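Local atomic coordinates of inactive glucansucrase (Lactobacillus reuteri, PDB entry 5JBD), a protein that is an inactive glucansucrase of glycosyl hydrolase family 70 that contains a TIM-type barrel and a bound calcium ion. Residues Thr437-Ala448 with Ser605-Leu613; Gln462-Asn470 with Ser480-Met490. All coordinates share one frame; numbering follows the deposited sequence.

Contact 1 of 2, residues Thr437-Ala448 with Ser605-Leu613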
loop_
_atom_site.group_PDB
_atom_site.type_symbol
_atom_site.label_atom_id
_atom_site.label_comp_id
_atom_site.label_asym_id
_atom_site.label_seq_id
_atom_site.Cartn_x
_atom_site.Cartn_y
_atom_site.Cartn_z
ATOM N N THR A 437 5.035 -7.608 30.711
ATOM C CA THR A 437 4.751 -6.330 31.383
ATOM C C THR A 437 5.697 -5.246 30.827
ATOM O O THR A 437 5.236 -4.209 30.342
ATOM C CB THR A 437 4.897 -6.482 32.903
ATOM O OG1 THR A 437 3.892 -7.392 33.376
ATOM C CG2 THR A 437 4.747 -5.138 33.625
ATOM N N ASN A 438 7.007 -5.514 30.861
ATOM C CA ASN A 438 8.026 -4.577 30.372
ATOM C C ASN A 438 8.358 -4.803 28.925
ATOM O O ASN A 438 9.406 -5.360 28.600
ATOM C CB ASN A 438 9.286 -4.683 31.201
ATOM C CG ASN A 438 9.074 -4.167 32.565
ATOM O OD1 ASN A 438 8.961 -2.957 32.771
ATOM N ND2 ASN A 438 8.951 -5.082 33.505
ATOM N N LYS A 439 7.470 -4.318 28.062
ATOM C CA LYS A 439 7.588 -4.528 26.632
ATOM C C LYS A 439 8.731 -3.688 26.071
ATOM O O LYS A 439 8.889 -2.538 26.437
ATOM C CB LYS A 439 6.271 -4.173 25.927
ATOM C CG LYS A 439 5.019 -4.863 26.469
ATOM C CD LYS A 439 3.772 -4.508 25.646
ATOM C CE LYS A 439 2.494 -4.581 26.479
ATOM N NZ LYS A 439 2.153 -5.955 26.922
ATOM N N GLN A 440 9.544 -4.289 25.218
ATOM C CA GLN A 440 10.657 -3.607 24.547
ATOM C C GLN A 440 10.278 -3.047 23.184
ATOM O O GLN A 440 10.885 -2.072 22.734
ATOM C CB GLN A 440 11.846 -4.574 24.372
ATOM C CG GLN A 440 12.518 -4.978 25.670
ATOM C CD GLN A 440 13.086 -3.776 26.376
ATOM O OE1 GLN A 440 14.128 -3.216 25.992
ATOM N NE2 GLN A 440 12.369 -3.342 27.400
ATOM N N TYR A 441 9.298 -3.679 22.527
ATOM C CA TYR A 441 8.928 -3.360 21.147
ATOM C C TYR A 441 7.443 -3.073 20.953
ATOM O O TYR A 441 7.089 -2.158 20.220
ATOM C CB TYR A 441 9.330 -4.513 20.217
ATOM C CG TYR A 441 10.735 -5.041 20.440
ATOM C CD1 TYR A 441 11.839 -4.208 20.292
ATOM C CD2 TYR A 441 10.956 -6.377 20.813
ATOM C CE1 TYR A 441 13.125 -4.674 20.506
ATOM C CE2 TYR A 441 12.245 -6.857 21.028
ATOM C CZ TYR A 441 13.324 -6.002 20.875
ATOM O OH TYR A 441 14.606 -6.460 21.073
ATOM N N ALA A 442 6.585 -3.885 21.554
ATOM C CA ALA A 442 5.143 -3.779 21.390
ATOM C C ALA A 442 4.547 -2.631 22.206
ATOM O O ALA A 442 5.117 -2.180 23.193
ATOM C CB ALA A 442 4.467 -5.085 21.793
ATOM N N GLN A 443 3.369 -2.192 21.776
ATOM C CA GLN A 443 2.672 -1.078 22.421
ATOM C C GLN A 443 2.235 -1.404 23.829
ATOM O O GLN A 443 1.717 -2.476 24.087
ATOM C CB GLN A 443 1.430 -0.691 21.597
ATOM C CG GLN A 443 1.768 0.058 20.334
ATOM C CD GLN A 443 2.175 1.476 20.632
ATOM O OE1 GLN A 443 3.340 1.852 20.495
ATOM N NE2 GLN A 443 1.225 2.266 21.049
ATOM N N TYR A 444 2.422 -0.444 24.735
ATOM C CA TYR A 444 1.815 -0.489 26.063
ATOM C C TYR A 444 0.340 -0.061 25.984
ATOM O O TYR A 444 -0.067 0.633 25.051
ATOM C CB TYR A 444 2.561 0.441 27.017
ATOM C CG TYR A 444 3.926 -0.050 27.465
ATOM C CD1 TYR A 444 5.015 -0.063 26.592
ATOM C CD2 TYR A 444 4.123 -0.501 28.757
ATOM C CE1 TYR A 444 6.258 -0.534 26.997
ATOM C CE2 TYR A 444 5.365 -0.962 29.182
ATOM C CZ TYR A 444 6.427 -0.979 28.297
ATOM O OH TYR A 444 7.665 -1.441 28.725
ATOM N N ASN A 445 -0.438 -0.485 26.970
ATOM C CA ASN A 445 -1.810 -0.016 27.172
ATOM C C ASN A 445 -2.747 -0.186 25.975
ATOM O O ASN A 445 -3.539 0.718 25.673
ATOM C CB ASN A 445 -1.792 1.471 27.613
ATOM C CG ASN A 445 -1.384 1.658 29.063
ATOM O OD1 ASN A 445 -1.998 1.107 30.004
ATOM N ND2 ASN A 445 -0.383 2.491 29.269
ATOM N N VAL A 446 -2.681 -1.332 25.295
ATOM C CA VAL A 446 -3.539 -1.550 24.126
ATOM C C VAL A 446 -5.037 -1.493 24.494
ATOM O O VAL A 446 -5.819 -0.819 23.797
ATOM C CB VAL A 446 -3.152 -2.831 23.343
ATOM C CG1 VAL A 446 -4.151 -3.121 22.225
ATOM C CG2 VAL A 446 -1.757 -2.654 22.744
ATOM N N PRO A 447 -5.441 -2.154 25.594
ATOM C CA PRO A 447 -6.846 -2.054 26.003
ATOM C C PRO A 447 -7.334 -0.621 26.248
ATOM O O PRO A 447 -8.416 -0.262 25.782
ATOM C CB PRO A 447 -6.899 -2.878 27.286
ATOM C CG PRO A 447 -5.836 -3.911 27.100
ATOM C CD PRO A 447 -4.723 -3.152 26.405
ATOM N N ALA A 448 -6.527 0.195 26.918
ATOM C CA ALA A 448 -6.899 1.600 27.148
ATOM C C ALA A 448 -6.940 2.420 25.848
ATOM O O ALA A 448 -7.797 3.301 25.698
ATOM C CB ALA A 448 -5.964 2.245 28.185
ATOM N N SER A 605 1.130 -2.058 36.886
ATOM C CA SER A 605 2.077 -2.422 35.848
ATOM C C SER A 605 1.912 -3.909 35.571
ATOM O O SER A 605 2.337 -4.753 36.367
ATOM C CB SER A 605 3.503 -2.098 36.288
ATOM O OG SER A 605 4.413 -2.339 35.234
ATOM N N ASN A 606 1.267 -4.225 34.444
ATOM C CA ASN A 606 1.068 -5.611 34.008
ATOM C C ASN A 606 0.984 -5.636 32.466
ATOM O O ASN A 606 1.042 -4.567 31.843
ATOM C CB ASN A 606 -0.141 -6.211 34.746
ATOM C CG ASN A 606 -1.456 -5.577 34.349
ATOM O OD1 ASN A 606 -1.770 -5.454 33.160
ATOM N ND2 ASN A 606 -2.259 -5.212 35.343
ATOM N N PRO A 607 0.855 -6.830 31.841
ATOM C CA PRO A 607 0.883 -6.837 30.377
ATOM C C PRO A 607 -0.236 -6.034 29.687
ATOM O O PRO A 607 -0.043 -5.590 28.550
ATOM C CB PRO A 607 0.772 -8.339 30.031
ATOM C CG PRO A 607 1.287 -9.045 31.244
ATOM C CD PRO A 607 0.787 -8.202 32.381
ATOM N N TYR A 608 -1.361 -5.858 30.383
ATOM C CA TYR A 608 -2.546 -5.197 29.863
ATOM C C TYR A 608 -2.576 -3.689 30.159
ATOM O O TYR A 608 -3.035 -2.922 29.317
ATOM C CB TYR A 608 -3.803 -5.859 30.449
ATOM C CG TYR A 608 -3.902 -7.335 30.102
ATOM C CD1 TYR A 608 -4.538 -7.747 28.941
ATOM C CD2 TYR A 608 -3.321 -8.324 30.922
ATOM C CE1 TYR A 608 -4.618 -9.095 28.596
ATOM C CE2 TYR A 608 -3.393 -9.675 30.580
ATOM C CZ TYR A 608 -4.042 -10.046 29.411
ATOM O OH TYR A 608 -4.132 -11.362 29.048
ATOM N N VAL A 609 -2.079 -3.282 31.333
ATOM C CA VAL A 609 -2.186 -1.896 31.834
ATOM C C VAL A 609 -0.851 -1.413 32.430
ATOM O O VAL A 609 -0.227 -2.114 33.245
ATOM C CB VAL A 609 -3.299 -1.769 32.906
ATOM C CG1 VAL A 609 -3.426 -0.328 33.419
ATOM C CG2 VAL A 609 -4.633 -2.274 32.373
ATOM N N SER A 610 -0.410 -0.236 31.978
ATOM C CA SER A 610 0.703 0.505 32.550
ATOM C C SER A 610 0.184 1.896 32.908
ATOM O O SER A 610 0.245 2.832 32.089
ATOM C CB SER A 610 1.840 0.583 31.544
ATOM O OG SER A 610 2.975 1.213 32.106
ATOM N N GLY A 611 -0.325 2.006 34.127
ATOM C CA GLY A 611 -1.159 3.131 34.554
ATOM C C GLY A 611 -2.459 2.597 35.142
ATOM O O GLY A 611 -2.427 1.810 36.093
ATOM N N TYR A 612 -3.590 2.982 34.559
ATOM C CA TYR A 612 -4.894 2.497 35.026
ATOM C C TYR A 612 -5.897 2.432 33.894
ATOM O O TYR A 612 -5.869 3.279 32.991
ATOM C CB TYR A 612 -5.443 3.402 36.132
ATOM C CG TYR A 612 -6.774 2.916 36.716
ATOM C CD1 TYR A 612 -6.822 1.843 37.609
ATOM C CD2 TYR A 612 -7.991 3.510 36.337
ATOM C CE1 TYR A 612 -8.031 1.381 38.120
ATOM C CE2 TYR A 612 -9.202 3.058 36.843
ATOM C CZ TYR A 612 -9.219 2.000 37.741
ATOM O OH TYR A 612 -10.427 1.559 38.250
ATOM N N LEU A 613 -6.808 1.452 33.972
ATOM C CA LEU A 613 -7.981 1.374 33.089
ATOM C C LEU A 613 -9.216 0.994 33.892
ATOM O O LEU A 613 -9.200 0.006 34.641
ATOM C CB LEU A 613 -7.771 0.355 31.943
ATOM C CG LEU A 613 -8.968 0.161 30.984
ATOM C CD1 LEU A 613 -9.384 1.480 30.315
ATOM C CD2 LEU A 613 -8.666 -0.905 29.942
HETATM O O HOH W 1 2.974 -2.804 30.918
HETATM O O HOH W 2 -4.834 -0.575 28.962
HETATM O O HOH W 3 0.805 -2.468 28.862
HETATM O O HOH W 4 -1.046 -3.578 26.458
#
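Asn-445 takes hold of Ser-610 with both ends of its amide, a worked example of a side chain pairing with backbone much as a neighbouring strand would. OD1 of Asn-445 accepts from Ser-610 N at 2.9 Å, nearly straight, although the donor stands well above the carbonyl plane. ND2 of Asn-445 donates a hydrogen bond to Ser-610 O, also at 2.9 Å and lying in the amide plane. With chi1 at -76° CG sits beside the backbone N, and ND2 has a second acceptor, Leu-353 O, so the amide's rotation is fixed.

A charged bond adds to this. Lys-439 NZ meets a lone pair of Pro-607 O at 2.8 Å, in the carbonyl plane, the chain bending at its last torsion. The same ammonium also binds the carbonyls of Gln-434 and Lys-436.

Water completes the polar layer. Two waters run from Pro-607 O to the backbone N of Asn-445 and of Val-446, and a third joins Tyr-608 O to Ala-448 N, so solvent serves the N-H groups at the start of helix 446-455. Asn-606 OD1 shapes the facing loop, accepting from Tyr-608 N in an Asx turn that Val-609 N extends to an Asx motif.

Apolar contacts flank these bonds. Pro-447 CB lies 3.8 Å from Leu-613 CD2, while Pro-447 CG comes to the edge of the Tyr-608 ring. The Tyr-444 ring turns its CD2 edge to Ser-610 CB, 3.8 Å away, and the hydroxyl OG of Ser-610 is bonded to Arg-359. Thr-437 OG1 rests 3.4 Å from Pro-607 CD.

The whole joins the N-terminal end of a barrel helix to the loop leading into strand 612-618 of the antiparallel sheet, consistent with the seam between TIM barrel and beta-rich C domain in family 70 proteins.

Contact 2 of 2, residues Gln462-Asn470 with Ser480-Met490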
loop_
_atom_site.group_PDB
_atom_site.type_symbol
_atom_site.label_atom_id
_atom_site.label_comp_id
_atom_site.label_asym_id
_atom_site.label_seq_id
_atom_site.Cartn_x
_atom_site.Cartn_y
_atom_site.Cartn_z
ATOM N N GLN A 462 -12.026 2.398 13.767
ATOM C CA GLN A 462 -11.628 1.239 12.993
ATOM C C GLN A 462 -10.799 0.294 13.869
ATOM O O GLN A 462 -9.747 0.687 14.358
ATOM C CB GLN A 462 -10.849 1.688 11.753
ATOM C CG GLN A 462 -10.142 0.603 10.932
ATOM C CD GLN A 462 -8.617 0.655 11.078
ATOM O OE1 GLN A 462 -7.987 1.609 10.631
ATOM N NE2 GLN A 462 -8.030 -0.365 11.700
ATOM N N VAL A 463 -11.293 -0.938 14.038
ATOM C CA VAL A 463 -10.611 -2.004 14.784
ATOM C C VAL A 463 -9.706 -2.799 13.817
ATOM O O VAL A 463 -10.037 -2.937 12.626
ATOM C CB VAL A 463 -11.645 -2.931 15.460
ATOM C CG1 VAL A 463 -10.957 -4.087 16.179
ATOM C CG2 VAL A 463 -12.534 -2.147 16.418
ATOM N N TYR A 464 -8.568 -3.292 14.315
ATOM C CA TYR A 464 -7.575 -4.029 13.495
ATOM C C TYR A 464 -7.645 -5.535 13.735
ATOM O O TYR A 464 -7.575 -5.981 14.891
ATOM C CB TYR A 464 -6.168 -3.557 13.826
ATOM C CG TYR A 464 -5.033 -4.215 13.040
ATOM C CD1 TYR A 464 -5.051 -4.272 11.648
ATOM C CD2 TYR A 464 -3.927 -4.758 13.701
ATOM C CE1 TYR A 464 -4.003 -4.852 10.939
ATOM C CE2 TYR A 464 -2.870 -5.330 13.007
ATOM C CZ TYR A 464 -2.916 -5.389 11.625
ATOM O OH TYR A 464 -1.860 -5.952 10.939
ATOM N N TYR A 465 -7.749 -6.304 12.644
ATOM C CA TYR A 465 -7.719 -7.772 12.686
ATOM C C TYR A 465 -6.643 -8.338 13.617
ATOM O O TYR A 465 -6.930 -9.229 14.431
ATOM C CB TYR A 465 -7.506 -8.356 11.279
ATOM C CG TYR A 465 -7.120 -9.833 11.265
ATOM C CD1 TYR A 465 -8.015 -10.808 11.708
ATOM C CD2 TYR A 465 -5.860 -10.254 10.804
ATOM C CE1 TYR A 465 -7.678 -12.158 11.709
ATOM C CE2 TYR A 465 -5.517 -11.605 10.789
ATOM C CZ TYR A 465 -6.429 -12.551 11.240
ATOM O OH TYR A 465 -6.123 -13.894 11.234
ATOM N N GLY A 466 -5.419 -7.827 13.488
ATOM C CA GLY A 466 -4.287 -8.300 14.300
ATOM C C GLY A 466 -4.288 -7.966 15.797
ATOM O O GLY A 466 -3.400 -8.421 16.531
ATOM N N ASP A 467 -5.235 -7.135 16.247
ATOM C CA ASP A 467 -5.435 -6.880 17.668
ATOM C C ASP A 467 -6.455 -7.842 18.273
ATOM O O ASP A 467 -6.480 -8.022 19.495
ATOM C CB ASP A 467 -5.852 -5.416 17.910
ATOM C CG ASP A 467 -4.722 -4.425 17.624
ATOM O OD1 ASP A 467 -3.542 -4.809 17.769
ATOM O OD2 ASP A 467 -5.015 -3.256 17.261
ATOM N N LEU A 468 -7.263 -8.498 17.427
ATOM C CA LEU A 468 -8.169 -9.573 17.877
ATOM C C LEU A 468 -7.588 -10.978 17.693
ATOM O O LEU A 468 -7.922 -11.870 18.461
ATOM C CB LEU A 468 -9.515 -9.493 17.152
ATOM C CG LEU A 468 -10.352 -8.216 17.335
ATOM C CD1 LEU A 468 -11.716 -8.379 16.675
ATOM C CD2 LEU A 468 -10.526 -7.870 18.800
ATOM N N TYR A 469 -6.724 -11.174 16.696
ATOM C CA TYR A 469 -6.189 -12.499 16.365
ATOM C C TYR A 469 -4.683 -12.426 16.154
ATOM O O TYR A 469 -4.160 -11.382 15.726
ATOM C CB TYR A 469 -6.881 -13.048 15.098
ATOM C CG TYR A 469 -8.371 -13.231 15.305
ATOM C CD1 TYR A 469 -8.880 -14.405 15.888
ATOM C CD2 TYR A 469 -9.274 -12.211 14.969
ATOM C CE1 TYR A 469 -10.248 -14.559 16.119
ATOM C CE2 TYR A 469 -10.639 -12.359 15.189
ATOM C CZ TYR A 469 -11.129 -13.516 15.763
ATOM O OH TYR A 469 -12.484 -13.652 15.986
ATOM N N ASN A 470 -3.993 -13.537 16.446
ATOM C CA ASN A 470 -2.571 -13.666 16.111
ATOM C C ASN A 470 -2.446 -13.732 14.600
ATOM O O ASN A 470 -2.835 -14.716 13.968
ATOM C CB ASN A 470 -1.950 -14.898 16.770
ATOM C CG ASN A 470 -1.869 -14.777 18.282
ATOM O OD1 ASN A 470 -1.930 -13.679 18.843
ATOM N ND2 ASN A 470 -1.707 -15.919 18.955
ATOM N N SER A 480 -5.861 -13.212 19.892
ATOM C CA SER A 480 -4.803 -12.416 20.516
ATOM C C SER A 480 -5.035 -12.347 22.021
ATOM O O SER A 480 -6.154 -12.501 22.511
ATOM C CB SER A 480 -4.791 -10.990 19.937
ATOM O OG SER A 480 -4.056 -10.095 20.762
ATOM N N ILE A 481 -3.971 -12.078 22.759
ATOM C CA ILE A 481 -4.101 -11.736 24.188
ATOM C C ILE A 481 -5.137 -10.616 24.441
ATOM O O ILE A 481 -5.788 -10.589 25.490
ATOM C CB ILE A 481 -2.700 -11.352 24.776
ATOM C CG1 ILE A 481 -2.738 -11.183 26.296
ATOM C CG2 ILE A 481 -2.080 -10.138 24.071
ATOM C CD1 ILE A 481 -1.396 -10.839 26.932
ATOM N N TYR A 482 -5.292 -9.695 23.494
ATOM C CA TYR A 482 -6.213 -8.562 23.683
ATOM C C TYR A 482 -7.655 -8.801 23.225
ATOM O O TYR A 482 -8.476 -7.892 23.327
ATOM C CB TYR A 482 -5.647 -7.310 23.011
ATOM C CG TYR A 482 -4.271 -6.940 23.491
ATOM C CD1 TYR A 482 -4.017 -6.746 24.854
ATOM C CD2 TYR A 482 -3.201 -6.777 22.593
ATOM C CE1 TYR A 482 -2.746 -6.421 25.298
ATOM C CE2 TYR A 482 -1.924 -6.453 23.042
ATOM C CZ TYR A 482 -1.710 -6.264 24.399
ATOM O OH TYR A 482 -0.446 -5.925 24.850
ATOM N N TYR A 483 -7.980 -10.009 22.757
ATOM C CA TYR A 483 -9.339 -10.301 22.241
ATOM C C TYR A 483 -10.446 -9.989 23.263
ATOM O O TYR A 483 -11.450 -9.333 22.925
ATOM C CB TYR A 483 -9.453 -11.768 21.752
ATOM C CG TYR A 483 -10.840 -12.150 21.226
ATOM C CD1 TYR A 483 -11.865 -12.520 22.098
ATOM C CD2 TYR A 483 -11.126 -12.124 19.858
ATOM C CE1 TYR A 483 -13.126 -12.841 21.635
ATOM C CE2 TYR A 483 -12.378 -12.471 19.388
ATOM C CZ TYR A 483 -13.369 -12.832 20.278
ATOM O OH TYR A 483 -14.611 -13.171 19.833
ATOM N N ASP A 484 -10.278 -10.455 24.502
ATOM C CA ASP A 484 -11.351 -10.320 25.496
ATOM C C ASP A 484 -11.628 -8.845 25.823
ATOM O O ASP A 484 -12.790 -8.420 25.882
ATOM C CB ASP A 484 -11.033 -11.103 26.775
ATOM C CG ASP A 484 -11.211 -12.610 26.617
ATOM O OD1 ASP A 484 -11.872 -13.072 25.670
ATOM O OD2 ASP A 484 -10.682 -13.336 27.472
ATOM N N ALA A 485 -10.567 -8.072 26.011
ATOM C CA ALA A 485 -10.700 -6.660 26.334
ATOM C C ALA A 485 -11.356 -5.888 25.210
ATOM O O ALA A 485 -12.327 -5.162 25.433
ATOM C CB ALA A 485 -9.338 -6.053 26.645
ATOM N N ILE A 486 -10.844 -6.077 23.994
ATOM C CA ILE A 486 -11.318 -5.285 22.851
ATOM C C ILE A 486 -12.774 -5.625 22.509
ATOM O O ILE A 486 -13.582 -4.707 22.313
ATOM C CB ILE A 486 -10.382 -5.389 21.640
ATOM C CG1 ILE A 486 -8.983 -4.888 22.030
ATOM C CG2 ILE A 486 -10.933 -4.572 20.473
ATOM C CD1 ILE A 486 -7.887 -5.198 21.036
ATOM N N THR A 487 -13.120 -6.918 22.496
ATOM C CA THR A 487 -14.498 -7.343 22.184
ATOM C C THR A 487 -15.502 -6.939 23.258
ATOM O O THR A 487 -16.647 -6.584 22.948
ATOM C CB THR A 487 -14.610 -8.847 21.874
ATOM O OG1 THR A 487 -14.112 -9.627 22.971
ATOM C CG2 THR A 487 -13.842 -9.185 20.611
ATOM N N THR A 488 -15.086 -6.966 24.523
ATOM C CA THR A 488 -15.917 -6.406 25.595
ATOM C C THR A 488 -16.253 -4.926 25.316
ATOM O O THR A 488 -17.398 -4.512 25.431
ATOM C CB THR A 488 -15.249 -6.585 26.977
ATOM O OG1 THR A 488 -15.008 -7.972 27.190
ATOM C CG2 THR A 488 -16.141 -6.084 28.106
ATOM N N LEU A 489 -15.252 -4.153 24.916
ATOM C CA LEU A 489 -15.466 -2.743 24.589
ATOM C C LEU A 489 -16.347 -2.571 23.335
ATOM O O LEU A 489 -17.192 -1.661 23.275
ATOM C CB LEU A 489 -14.116 -2.033 24.404
ATOM C CG LEU A 489 -13.243 -1.918 25.661
ATOM C CD1 LEU A 489 -11.811 -1.520 25.285
ATOM C CD2 LEU A 489 -13.857 -0.913 26.637
ATOM N N MET A 490 -16.157 -3.444 22.346
ATOM C CA MET A 490 -16.919 -3.371 21.088
ATOM C C MET A 490 -18.418 -3.605 21.324
ATOM O O MET A 490 -19.249 -2.810 20.876
ATOM C CB MET A 490 -16.352 -4.357 20.069
ATOM C CG MET A 490 -15.003 -3.952 19.502
ATOM S SD MET A 490 -14.237 -5.279 18.548
ATOM C CE MET A 490 -15.153 -5.167 17.007
HETATM O O HOH W 5 -2.604 -8.238 19.353
HETATM O O HOH W 6 -1.455 -13.080 21.575
#
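Val-463 and Met-490 meet end on within a beta-alpha unit of the TIM barrel, where strand 460-464 is followed, after the short helical turn 465-468 and a loop, by helix 483-496. The methyl CG2 of Val-463 lies 4.0 Å from Met-490 CE, which the bend at chi3 (78°) brings round.

One turn earlier in the helix, Ile-486 is met by Leu-468, whose side chain passes it at a slant. CD2 of Leu-468 touches Ile-486 CG2 at 3.7 Å, and it also meets the methyl of Thr-487. The other arm of the isoleucine, CD1, lies against CB and the carbonyl O of Asp-467. The carboxylate of Asp-467 itself is bound by Arg-395, Tyr-450 and Thr-390, linking this turn to helices 392-406 and 446-455.

Two tyrosine side chains run alongside one another, their hydroxyls at the same end. The edge of Tyr-483 is turned toward the face of Tyr-469 in an offset edge-to-face pair, with centroids 5.8 Å apart and planes at 65°. Meanwhile the Thr-487 methyl sits over the centre of one face of Tyr-483, and Lys-479 makes a cation-pi contact with that ring. Leu-468 O comes in at the edge of the same ring, near CD2.

That carbonyl is also where the backbones are joined. Ser-480 N donates to Leu-468 O at 2.8 Å and 175°, from above the carbonyl plane. Ser-480 then opens the turn into the helix, its OG accepting from Tyr-482 N. Beyond it, Asn-470, whose ND2 is bonded to Glu-478, accepts a hydrogen bond at OD1 from a water 2.8 Å away, and this water in turn accepts from Ile-481 N.

The centres of the two contacts lie about 15 Å apart, on the same side of the chain's centre. In chain order come 437-448, then both segments of contact 2, then 605-613, so contact 2 falls wholly within the interval that contact 1 spans. Helix 446-455 leads directly to strand 460-464. The contacts touch where Tyr-608 OH packs on Ile-481 CG1 and where Pro-447 O meets Leu-489 CD1. Strand 460-464 pairs in the parallel sheet with strand 652-654, although much of the antiparallel sheet intervenes in sequence. Contact 2 thus belongs to the barrel itself, whereas contact 1 lies where the start of helix 446-455 meets that antiparallel sheet, probably the C domain.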